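Side-chain contacts in putative baseplate protein (PDB 2FSD), which probably recognises the receptor on the surface of Lactococcus lactis through its head domain, as part of the phage baseplate: residues I60-N65 and G81-A86; S97-F100 and N105-L108; S109-S114 and F135-P140. All coordinates share one frame; numbering follows the deposited sequence.

Contact 1. Residues I60-N65 and G81-A86; sequences IYVRGN and GTFPPA
Phe-83 meets Ile-60 and Val-62 through the CE1-CZ end of its ring, and all the contacts between the two segments are apolar. CE1 of Phe-83 lies 4.0 Å from CG2 of Val-62, and this methyl sits at the ring edge, near the ring plane. The same CE1 is 4.0 Å from CD1 of Ile-60, which approaches obliquely. The valine methyl extends its contact along the rim, with CG2 of Val-62 4.1 Å from CZ of Phe-83. Ile-60 gets there by an extended chain: CG1 is anti to the backbone N (chi1 -170°) and chi2 is 172°, which carries CD1 forward to the ring. Ring and aliphatic chains come from opposite directions, and the nearest CA pair, Val-62 and Phe-83, is still 10.0 Å apart, so the side chains bridge the gap.

The arrangement belongs to the interior of the antiparallel beta barrel of the head domain, where strand 59-68 faces the loop leaving strand 77-82. No hydrogen bond joins the segments. The backbone of 60-65 is hydrogen-bonded within the sheet instead: Ile-60, Val-62 and Gly-64 bond to strand 132-140, and Tyr-61 and Arg-63 to strand 50-56. Leu-39, Ala-53 and Leu-91 also touch Phe-83.

Contact 2. Residues S97-F100 and N105-L108; sequences SGTF and NLSL
Phe-100 and Ser-107 form the antiparallel hydrogen-bonded pair of this contact. N of Phe-100 donates to O of Ser-107 at 2.8 Å with an N-H...O angle of 163°, and N of Ser-107 returns a bond to O of Phe-100 at 3.0 Å. Each carbonyl also takes a CA-H...O contact, O of Ser-107 from CA of Thr-99 and O of Phe-100 from CA of Leu-106.

The side chains of Phe-100 and Ser-107 share one face of the sheet, where OG of Ser-107 stands 3.5 Å from CB of Phe-100. With CG placed beside its backbone N (chi1 -69°), Phe-100 brings the edge of its ring to the next carbonyl, CD2 lying 3.5 Å from O of Leu-108. In the adjoining non-hydrogen-bonded pair, Thr-99 and Leu-108, the side chains diverge. CB of Thr-99 is met instead by CD2 of Leu-106 at 3.8 Å, and CD1 of Leu-108 reaches OG of Ser-97 at the same 3.8 Å.

A second shell surrounds these groups. Met-128 touches both Phe-100 and Ser-107, Lys-131 touches Phe-100, and Pro-123 packs on Leu-108. The hydroxyl of Ser-97 is hydrogen-bonded to N of Ala-136 of the second subunit, while Leu-106 packs on Leu-106 of that subunit.

The segments belong to the beta hairpin of strands 94-102 and 105-114, their directions 146° apart. Strand 132-140 flanks 94-102 on its other side, with a backbone bond between Thr-99 and Ser-134, and strand 117-121 lies beyond 105-114.

Contact 3. Residues S109-S114 and F135-P140; sequences SLINMS and FALSAP
Ile-111 packs against both Phe-135 and Leu-137, and the closest fit is at Phe-135. CD1 of Ile-111 lies 3.6 Å from CD2 of Phe-135, while CG1 of Ile-111 approaches CB of Phe-135 at 3.8 Å. The other branch reaches over the ring: CG2 of Ile-111 stands 4.2 Å from the centroid of Phe-135 and 16° off the ring normal, a CH-pi contact over one face. Ile-111 can use both branches because CG1 turns beside its backbone N (chi1 -55°) while CG2 is left beside the carbonyl carbon. CG2 also touches the next inward residue, 3.8 Å from CD2 of Leu-137.

Packing is looser toward the C-terminal ends of the segments. CB of Met-113 is 4.1 Å from CD2 of Leu-137, and the bend at chi2 of Met-113 keeps its sulfur beside Leu-137, though beyond close contact, and leans it on Phe-83. The nearest CA atoms show the same trend, with Ile-111 and Phe-135 7.7 Å apart but Met-113 and Leu-137 8.8 Å apart.

The two strands face each other through the barrel interior: their axes approach to 9.2 Å and their N-to-C directions differ by 36°. Ile-118 closes on Phe-135 and Met-113, and Val-62 on Phe-135 and Leu-137. Ala-136 and Ser-138 point away from 109-114, on the partly exposed side of their strand. Along its edge the same strand pairs, at Leu-137 and Ser-138, with an antiparallel strand of the second subunit, so the sheet continues across the interface.

All four touching residues are buried and apolar, and no hydrogen bond crosses between the segments. Cohesion here therefore rests on dispersion and the exclusion of water, with the backbone polar groups served by bonds to neighbouring strands.

Overall arrangement
All three contacts belong to one closed antiparallel barrel. Contacts 1 and 3 are close companions, with centres about 10 Å apart; strands 59-68 and 132-140 are neighbours, joined by a probable hydrogen bond of 2.8 Å from Leu-137 N to Val-62 O. Contact 2 shares strand 105-114 with contact 3, their centres about 14 Å apart, and there Gly-98 N probably bonds to Ser-109 O at 3.1 Å. Contacts 1 and 2 do not touch: they lie on opposite sides of the chain's centre, with centres about 20 Å and nearest atoms about 7 Å apart. Contacts 2 and 3 both reach the second subunit, whereas contact 1 stays within its own chain.

Contact 1. Residues I60-N65 and G81-A86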
ATOM      1  N   ILE A  60      13.612  -5.648   0.832  1.00 16.99           N
ATOM      2  CA  ILE A  60      12.745  -6.387   1.726  1.00 16.66           C
ATOM      3  C   ILE A  60      11.318  -6.417   1.159  1.00 16.43           C
ATOM      4  O   ILE A  60      10.822  -5.406   0.654  1.00 16.70           O
ATOM      5  CB  ILE A  60      12.785  -5.800   3.161  1.00 16.79           C
ATOM      6  CG1 ILE A  60      12.057  -6.729   4.144  1.00 17.01           C
ATOM      7  CG2 ILE A  60      12.197  -4.384   3.212  1.00 18.01           C
ATOM      8  CD1 ILE A  60      12.214  -6.337   5.602  1.00 16.39           C
ATOM      9  N   TYR A  61      10.692  -7.591   1.240  1.00 16.13           N
ATOM     10  CA  TYR A  61       9.309  -7.820   0.856  1.00 16.08           C
ATOM     11  C   TYR A  61       8.542  -8.273   2.089  1.00 15.87           C
ATOM     12  O   TYR A  61       8.998  -9.143   2.817  1.00 15.62           O
ATOM     13  CB  TYR A  61       9.204  -8.919  -0.212  1.00 16.45           C
ATOM     14  CG  TYR A  61      10.005  -8.635  -1.455  1.00 16.54           C
ATOM     15  CD1 TYR A  61       9.389  -8.152  -2.599  1.00 17.20           C
ATOM     16  CD2 TYR A  61      11.379  -8.826  -1.481  1.00 17.16           C
ATOM     17  CE1 TYR A  61      10.118  -7.864  -3.741  1.00 17.31           C
ATOM     18  CE2 TYR A  61      12.119  -8.533  -2.618  1.00 17.77           C
ATOM     19  CZ  TYR A  61      11.476  -8.052  -3.745  1.00 16.80           C
ATOM     20  OH  TYR A  61      12.184  -7.768  -4.878  1.00 16.92           O
ATOM     21  N   VAL A  62       7.375  -7.690   2.312  1.00 15.76           N
ATOM     22  CA  VAL A  62       6.527  -8.080   3.426  1.00 15.76           C
ATOM     23  C   VAL A  62       5.120  -8.312   2.891  1.00 15.87           C
ATOM     24  O   VAL A  62       4.614  -7.536   2.084  1.00 15.23           O
ATOM     25  CB  VAL A  62       6.504  -7.017   4.546  1.00 15.31           C
ATOM     26  CG1 VAL A  62       6.000  -7.624   5.847  1.00 15.50           C
ATOM     27  CG2 VAL A  62       7.878  -6.403   4.753  1.00 15.01           C
ATOM     28  N   ARG A  63       4.498  -9.398   3.337  1.00 16.44           N
ATOM     29  CA  ARG A  63       3.108  -9.676   2.983  1.00 16.57           C
ATOM     30  C   ARG A  63       2.300 -10.177   4.169  1.00 16.35           C
ATOM     31  O   ARG A  63       2.815 -10.850   5.047  1.00 15.77           O
ATOM     32  CB  ARG A  63       3.026 -10.682   1.838  1.00 16.64           C
ATOM     33  CG  ARG A  63       3.788 -11.963   2.076  1.00 17.10           C
ATOM     34  CD  ARG A  63       3.430 -12.964   1.000  1.00 17.24           C
ATOM     35  NE  ARG A  63       4.234 -14.175   1.094  1.00 17.02           N
ATOM     36  CZ  ARG A  63       4.405 -15.038   0.096  1.00 16.73           C
ATOM     37  NH1 ARG A  63       3.848 -14.835  -1.088  1.00 17.08           N
ATOM     38  NH2 ARG A  63       5.161 -16.108   0.276  1.00 16.82           N
ATOM     39  N   GLY A  64       1.020  -9.822   4.162  1.00 16.77           N
ATOM     40  CA  GLY A  64       0.065 -10.289   5.136  1.00 17.00           C
ATOM     41  C   GLY A  64      -1.121 -10.861   4.394  1.00 17.26           C
ATOM     42  O   GLY A  64      -1.561 -10.309   3.377  1.00 16.42           O
ATOM     43  N   ASN A  65      -1.618 -11.986   4.891  1.00 17.87           N
ATOM     44  CA  ASN A  65      -2.794 -12.612   4.338  1.00 18.49           C
ATOM     45  C   ASN A  65      -3.770 -13.044   5.453  1.00 18.84           C
ATOM     46  O   ASN A  65      -3.467 -13.924   6.261  1.00 18.19           O
ATOM     47  CB  ASN A  65      -2.385 -13.786   3.434  1.00 18.86           C
ATOM     48  CG  ASN A  65      -3.527 -14.297   2.611  1.00 19.70           C
ATOM     49  OD1 ASN A  65      -4.442 -14.922   3.133  1.00 24.78           O
ATOM     50  ND2 ASN A  65      -3.499 -14.019   1.319  1.00 23.55           N
ATOM     51  N   GLY A  81       2.871  -6.849  13.882  1.00 18.15           N
ATOM     52  CA  GLY A  81       4.028  -7.733  14.001  1.00 18.46           C
ATOM     53  C   GLY A  81       5.349  -7.009  14.131  1.00 18.54           C
ATOM     54  O   GLY A  81       5.412  -5.792  13.991  1.00 18.09           O
ATOM     55  N   THR A  82       6.400  -7.765  14.443  1.00 18.65           N
ATOM     56  CA  THR A  82       7.756  -7.229  14.502  1.00 19.27           C
ATOM     57  C   THR A  82       8.714  -8.130  13.699  1.00 19.41           C
ATOM     58  O   THR A  82       8.493  -9.344  13.558  1.00 18.91           O
ATOM     59  CB  THR A  82       8.289  -7.086  15.973  1.00 19.29           C
ATOM     60  OG1 THR A  82       8.177  -8.334  16.662  1.00 19.41           O
ATOM     61  CG2 THR A  82       7.532  -6.015  16.747  1.00 19.89           C
ATOM     62  N   PHE A  83       9.784  -7.539  13.180  1.00 19.62           N
ATOM     63  CA  PHE A  83      10.769  -8.328  12.426  1.00 20.35           C
ATOM     64  C   PHE A  83      11.723  -9.062  13.380  1.00 20.82           C
ATOM     65  O   PHE A  83      12.198  -8.473  14.365  1.00 20.73           O
ATOM     66  CB  PHE A  83      11.558  -7.444  11.470  1.00 19.62           C
ATOM     67  CG  PHE A  83      10.704  -6.767  10.437  1.00 20.25           C
ATOM     68  CD1 PHE A  83      10.216  -7.486   9.345  1.00 19.35           C
ATOM     69  CD2 PHE A  83      10.370  -5.409  10.558  1.00 18.71           C
ATOM     70  CE1 PHE A  83       9.410  -6.876   8.392  1.00 19.09           C
ATOM     71  CE2 PHE A  83       9.571  -4.790   9.594  1.00 19.09           C
ATOM     72  CZ  PHE A  83       9.092  -5.522   8.516  1.00 19.22           C
ATOM     73  N   PRO A  84      11.983 -10.359  13.120  1.00 21.84           N
ATOM     74  CA  PRO A  84      13.109 -10.992  13.814  1.00 22.72           C
ATOM     75  C   PRO A  84      14.422 -10.227  13.565  1.00 23.62           C
ATOM     76  O   PRO A  84      14.557  -9.582  12.518  1.00 23.13           O
ATOM     77  CB  PRO A  84      13.153 -12.388  13.198  1.00 22.51           C
ATOM     78  CG  PRO A  84      11.743 -12.642  12.766  1.00 22.24           C
ATOM     79  CD  PRO A  84      11.269 -11.318  12.255  1.00 21.75           C
ATOM     80  N   PRO A  85      15.356 -10.247  14.545  1.00 24.98           N
ATOM     81  CA  PRO A  85      16.686  -9.614  14.451  1.00 25.70           C
ATOM     82  C   PRO A  85      17.535  -9.999  13.239  1.00 26.55           C
ATOM     83  O   PRO A  85      18.543  -9.353  12.985  1.00 27.58           O
ATOM     84  CB  PRO A  85      17.401 -10.090  15.722  1.00 25.57           C
ATOM     85  CG  PRO A  85      16.359 -10.429  16.654  1.00 25.88           C
ATOM     86  CD  PRO A  85      15.146 -10.856  15.869  1.00 25.20           C
ATOM     87  N   ALA A  86      17.171 -11.057  12.526  1.00 27.51           N
ATOM     88  CA  ALA A  86      17.866 -11.408  11.301  1.00 28.16           C
ATOM     89  C   ALA A  86      17.745 -10.289  10.256  1.00 29.00           C
ATOM     90  O   ALA A  86      18.695 -10.052   9.502  1.00 29.46           O
ATOM     91  CB  ALA A  86      17.333 -12.738  10.738  1.00 28.44           C
TER

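Contact 2. Residues S97-F100 and N105-L108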
ATOM      1  N   SER A  97      -1.290   1.100   1.482  1.00 22.85           N
ATOM      2  CA  SER A  97      -2.632   0.553   1.601  1.00 22.81           C
ATOM      3  C   SER A  97      -2.630  -0.956   1.779  1.00 22.89           C
ATOM      4  O   SER A  97      -1.745  -1.669   1.291  1.00 22.57           O
ATOM      5  CB  SER A  97      -3.439   0.868   0.348  1.00 23.01           C
ATOM      6  OG  SER A  97      -3.552   2.254   0.145  1.00 23.22           O
ATOM      7  N   GLY A  98      -3.643  -1.426   2.497  1.00 23.03           N
ATOM      8  CA  GLY A  98      -4.005  -2.832   2.539  1.00 23.09           C
ATOM      9  C   GLY A  98      -5.517  -2.886   2.549  1.00 23.18           C
ATOM     10  O   GLY A  98      -6.191  -1.910   2.192  1.00 23.31           O
ATOM     11  N   THR A  99      -6.061  -4.017   2.972  1.00 23.49           N
ATOM     12  CA  THR A  99      -7.503  -4.135   3.150  1.00 23.69           C
ATOM     13  C   THR A  99      -7.855  -4.581   4.573  1.00 23.69           C
ATOM     14  O   THR A  99      -7.067  -5.262   5.225  1.00 22.91           O
ATOM     15  CB  THR A  99      -8.107  -5.105   2.124  1.00 23.55           C
ATOM     16  OG1 THR A  99      -7.385  -6.343   2.141  1.00 22.59           O
ATOM     17  CG2 THR A  99      -8.055  -4.485   0.732  1.00 23.94           C
ATOM     18  N   PHE A 100      -9.008  -4.114   5.062  1.00 24.24           N
ATOM     19  CA  PHE A 100      -9.703  -4.761   6.180  1.00 24.86           C
ATOM     20  C   PHE A 100     -10.753  -5.670   5.561  1.00 25.42           C
ATOM     21  O   PHE A 100     -11.236  -5.419   4.451  1.00 25.33           O
ATOM     22  CB  PHE A 100     -10.425  -3.757   7.093  1.00 24.20           C
ATOM     23  CG  PHE A 100      -9.518  -2.872   7.908  1.00 23.26           C
ATOM     24  CD1 PHE A 100      -8.791  -3.386   8.977  1.00 22.79           C
ATOM     25  CD2 PHE A 100      -9.439  -1.510   7.645  1.00 23.19           C
ATOM     26  CE1 PHE A 100      -7.975  -2.560   9.743  1.00 22.32           C
ATOM     27  CE2 PHE A 100      -8.625  -0.674   8.414  1.00 22.91           C
ATOM     28  CZ  PHE A 100      -7.898  -1.201   9.462  1.00 22.94           C
ATOM     29  N   ASN A 105     -17.063  -8.225   3.230  1.00 31.98           N
ATOM     30  CA  ASN A 105     -16.914  -6.802   2.922  1.00 31.20           C
ATOM     31  C   ASN A 105     -15.469  -6.331   3.129  1.00 30.55           C
ATOM     32  O   ASN A 105     -14.851  -6.635   4.148  1.00 30.68           O
ATOM     33  CB  ASN A 105     -17.895  -5.976   3.770  1.00 31.51           C
ATOM     34  CG  ASN A 105     -19.369  -6.240   3.397  1.00 32.94           C
ATOM     35  OD1 ASN A 105     -19.970  -5.500   2.616  1.00 34.05           O
ATOM     36  ND2 ASN A 105     -19.940  -7.303   3.952  1.00 34.91           N
ATOM     37  N   LEU A 106     -14.938  -5.599   2.152  1.00 29.77           N
ATOM     38  CA  LEU A 106     -13.572  -5.063   2.215  1.00 29.09           C
ATOM     39  C   LEU A 106     -13.581  -3.546   2.376  1.00 28.25           C
ATOM     40  O   LEU A 106     -14.384  -2.852   1.768  1.00 28.13           O
ATOM     41  CB  LEU A 106     -12.782  -5.421   0.951  1.00 29.10           C
ATOM     42  CG  LEU A 106     -12.453  -6.899   0.731  1.00 29.42           C
ATOM     43  CD1 LEU A 106     -12.323  -7.212  -0.758  1.00 30.46           C
ATOM     44  CD2 LEU A 106     -11.189  -7.294   1.471  1.00 29.56           C
ATOM     45  N   SER A 107     -12.667  -3.044   3.194  1.00 27.49           N
ATOM     46  CA  SER A 107     -12.485  -1.607   3.374  1.00 26.99           C
ATOM     47  C   SER A 107     -10.999  -1.239   3.302  1.00 25.92           C
ATOM     48  O   SER A 107     -10.136  -2.096   3.470  1.00 25.60           O
ATOM     49  CB  SER A 107     -13.102  -1.169   4.710  1.00 26.84           C
ATOM     50  OG  SER A 107     -13.181  -2.275   5.598  1.00 28.39           O
ATOM     51  N   LEU A 108     -10.726   0.039   3.047  1.00 25.22           N
ATOM     52  CA  LEU A 108      -9.363   0.571   3.032  1.00 24.81           C
ATOM     53  C   LEU A 108      -8.712   0.545   4.423  1.00 23.91           C
ATOM     54  O   LEU A 108      -9.194   1.194   5.359  1.00 23.98           O
ATOM     55  CB  LEU A 108      -9.341   2.014   2.488  1.00 24.63           C
ATOM     56  CG  LEU A 108      -7.942   2.638   2.290  1.00 25.29           C
ATOM     57  CD1 LEU A 108      -7.207   1.966   1.148  1.00 26.23           C
ATOM     58  CD2 LEU A 108      -7.993   4.146   2.043  1.00 25.40           C
TER

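Contact 3. Residues S109-S114 and F135-P140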
ATOM      1  N   SER A 109      -7.619  -0.210   4.544  1.00 22.93           N
ATOM      2  CA  SER A 109      -6.721  -0.099   5.698  1.00 22.15           C
ATOM      3  C   SER A 109      -5.460   0.647   5.301  1.00 21.50           C
ATOM      4  O   SER A 109      -5.124   0.743   4.120  1.00 21.50           O
ATOM      5  CB  SER A 109      -6.375  -1.480   6.284  1.00 21.68           C
ATOM      6  OG  SER A 109      -5.416  -2.184   5.514  1.00 21.36           O
ATOM      7  N   LEU A 110      -4.782   1.188   6.308  1.00 20.98           N
ATOM      8  CA  LEU A 110      -3.465   1.769   6.157  1.00 20.61           C
ATOM      9  C   LEU A 110      -2.454   0.804   6.775  1.00 20.26           C
ATOM     10  O   LEU A 110      -2.692   0.275   7.859  1.00 20.01           O
ATOM     11  CB  LEU A 110      -3.411   3.135   6.857  1.00 20.42           C
ATOM     12  CG  LEU A 110      -2.061   3.861   6.912  1.00 20.19           C
ATOM     13  CD1 LEU A 110      -2.261   5.358   6.847  1.00 20.88           C
ATOM     14  CD2 LEU A 110      -1.274   3.490   8.174  1.00 19.78           C
ATOM     15  N   ILE A 111      -1.339   0.584   6.075  1.00 19.82           N
ATOM     16  CA  ILE A 111      -0.249  -0.272   6.554  1.00 19.83           C
ATOM     17  C   ILE A 111       0.974   0.560   6.918  1.00 19.65           C
ATOM     18  O   ILE A 111       1.545   1.245   6.077  1.00 19.72           O
ATOM     19  CB  ILE A 111       0.172  -1.314   5.502  1.00 19.52           C
ATOM     20  CG1 ILE A 111      -1.036  -2.152   5.054  1.00 19.68           C
ATOM     21  CG2 ILE A 111       1.292  -2.204   6.057  1.00 19.58           C
ATOM     22  CD1 ILE A 111      -1.613  -3.104   6.133  1.00 18.89           C
ATOM     23  N   ASN A 112       1.372   0.485   8.179  1.00 19.88           N
ATOM     24  CA  ASN A 112       2.534   1.221   8.696  1.00 19.85           C
ATOM     25  C   ASN A 112       3.792   0.319   8.721  1.00 19.47           C
ATOM     26  O   ASN A 112       3.839  -0.688   9.432  1.00 18.01           O
ATOM     27  CB  ASN A 112       2.191   1.749  10.102  1.00 20.17           C
ATOM     28  CG  ASN A 112       3.205   2.736  10.630  1.00 19.91           C
ATOM     29  OD1 ASN A 112       4.411   2.468  10.658  1.00 20.21           O
ATOM     30  ND2 ASN A 112       2.718   3.891  11.060  1.00 22.06           N
ATOM     31  N   MET A 113       4.790   0.688   7.913  1.00 19.71           N
ATOM     32  CA  MET A 113       6.058  -0.042   7.822  1.00 20.07           C
ATOM     33  C   MET A 113       7.171   0.808   8.438  1.00 20.40           C
ATOM     34  O   MET A 113       7.245   2.007   8.187  1.00 21.35           O
ATOM     35  CB  MET A 113       6.379  -0.379   6.361  1.00 19.90           C
ATOM     36  CG  MET A 113       7.779  -0.924   6.117  1.00 19.79           C
ATOM     37  SD  MET A 113       8.113  -2.562   6.825  1.00 20.01           S
ATOM     38  CE  MET A 113       9.884  -2.658   6.569  1.00 20.39           C
ATOM     39  N   SER A 114       8.011   0.180   9.262  1.00 20.31           N
ATOM     40  CA  SER A 114       9.166   0.836   9.883  1.00 19.78           C
ATOM     41  C   SER A 114      10.155  -0.217  10.386  1.00 19.61           C
ATOM     42  O   SER A 114       9.885  -1.426  10.285  1.00 19.59           O
ATOM     43  CB  SER A 114       8.719   1.748  11.028  1.00 19.98           C
ATOM     44  OG  SER A 114       8.039   1.027  12.037  1.00 20.35           O
ATOM     45  N   PHE A 135      -2.154  -7.508   2.798  1.00 18.28           N
ATOM     46  CA  PHE A 135      -1.337  -6.484   2.159  1.00 18.18           C
ATOM     47  C   PHE A 135      -0.084  -7.100   1.561  1.00 18.10           C
ATOM     48  O   PHE A 135       0.272  -8.236   1.871  1.00 17.54           O
ATOM     49  CB  PHE A 135      -0.942  -5.389   3.158  1.00 17.93           C
ATOM     50  CG  PHE A 135       0.013  -5.859   4.226  1.00 17.98           C
ATOM     51  CD1 PHE A 135       1.392  -5.726   4.052  1.00 18.80           C
ATOM     52  CD2 PHE A 135      -0.460  -6.436   5.395  1.00 17.17           C
ATOM     53  CE1 PHE A 135       2.279  -6.168   5.028  1.00 19.14           C
ATOM     54  CE2 PHE A 135       0.414  -6.878   6.372  1.00 17.41           C
ATOM     55  CZ  PHE A 135       1.784  -6.749   6.194  1.00 18.22           C
ATOM     56  N   ALA A 136       0.587  -6.320   0.717  1.00 18.03           N
ATOM     57  CA  ALA A 136       1.920  -6.657   0.244  1.00 18.39           C
ATOM     58  C   ALA A 136       2.723  -5.376  -0.002  1.00 18.46           C
ATOM     59  O   ALA A 136       2.219  -4.383  -0.552  1.00 18.97           O
ATOM     60  CB  ALA A 136       1.853  -7.519  -1.013  1.00 18.31           C
ATOM     61  N   LEU A 137       3.969  -5.387   0.427  1.00 18.31           N
ATOM     62  CA  LEU A 137       4.820  -4.232   0.218  1.00 18.76           C
ATOM     63  C   LEU A 137       6.274  -4.636   0.046  1.00 18.53           C
ATOM     64  O   LEU A 137       6.656  -5.767   0.340  1.00 18.01           O
ATOM     65  CB  LEU A 137       4.649  -3.212   1.350  1.00 18.50           C
ATOM     66  CG  LEU A 137       4.913  -3.637   2.793  1.00 18.63           C
ATOM     67  CD1 LEU A 137       6.416  -3.775   3.112  1.00 18.32           C
ATOM     68  CD2 LEU A 137       4.264  -2.625   3.719  1.00 19.03           C
ATOM     69  N   SER A 138       7.058  -3.697  -0.474  1.00 19.05           N
ATOM     70  CA  SER A 138       8.487  -3.890  -0.645  1.00 19.65           C
ATOM     71  C   SER A 138       9.205  -2.557  -0.903  1.00 19.93           C
ATOM     72  O   SER A 138       8.640  -1.635  -1.480  1.00 18.99           O
ATOM     73  CB  SER A 138       8.774  -4.877  -1.778  1.00 19.48           C
ATOM     74  OG  SER A 138       8.429  -4.342  -3.034  1.00 18.87           O
ATOM     75  N   ALA A 139      10.440  -2.473  -0.426  1.00 20.68           N
ATOM     76  CA  ALA A 139      11.329  -1.364  -0.736  1.00 21.35           C
ATOM     77  C   ALA A 139      12.784  -1.790  -0.537  1.00 22.15           C
ATOM     78  O   ALA A 139      13.066  -2.761   0.181  1.00 21.80           O
ATOM     79  CB  ALA A 139      11.009  -0.170   0.120  1.00 21.40           C
ATOM     80  N   PRO A 140      13.721  -1.070  -1.179  1.00 23.37           N
ATOM     81  CA  PRO A 140      15.131  -1.321  -0.889  1.00 24.17           C
ATOM     82  C   PRO A 140      15.480  -1.046   0.578  1.00 24.93           C
ATOM     83  O   PRO A 140      14.883  -0.170   1.211  1.00 25.13           O
ATOM     84  CB  PRO A 140      15.874  -0.341  -1.823  1.00 24.62           C
ATOM     85  CG  PRO A 140      14.845   0.661  -2.286  1.00 24.09           C
ATOM     86  CD  PRO A 140      13.519  -0.012  -2.193  1.00 23.32           C
TER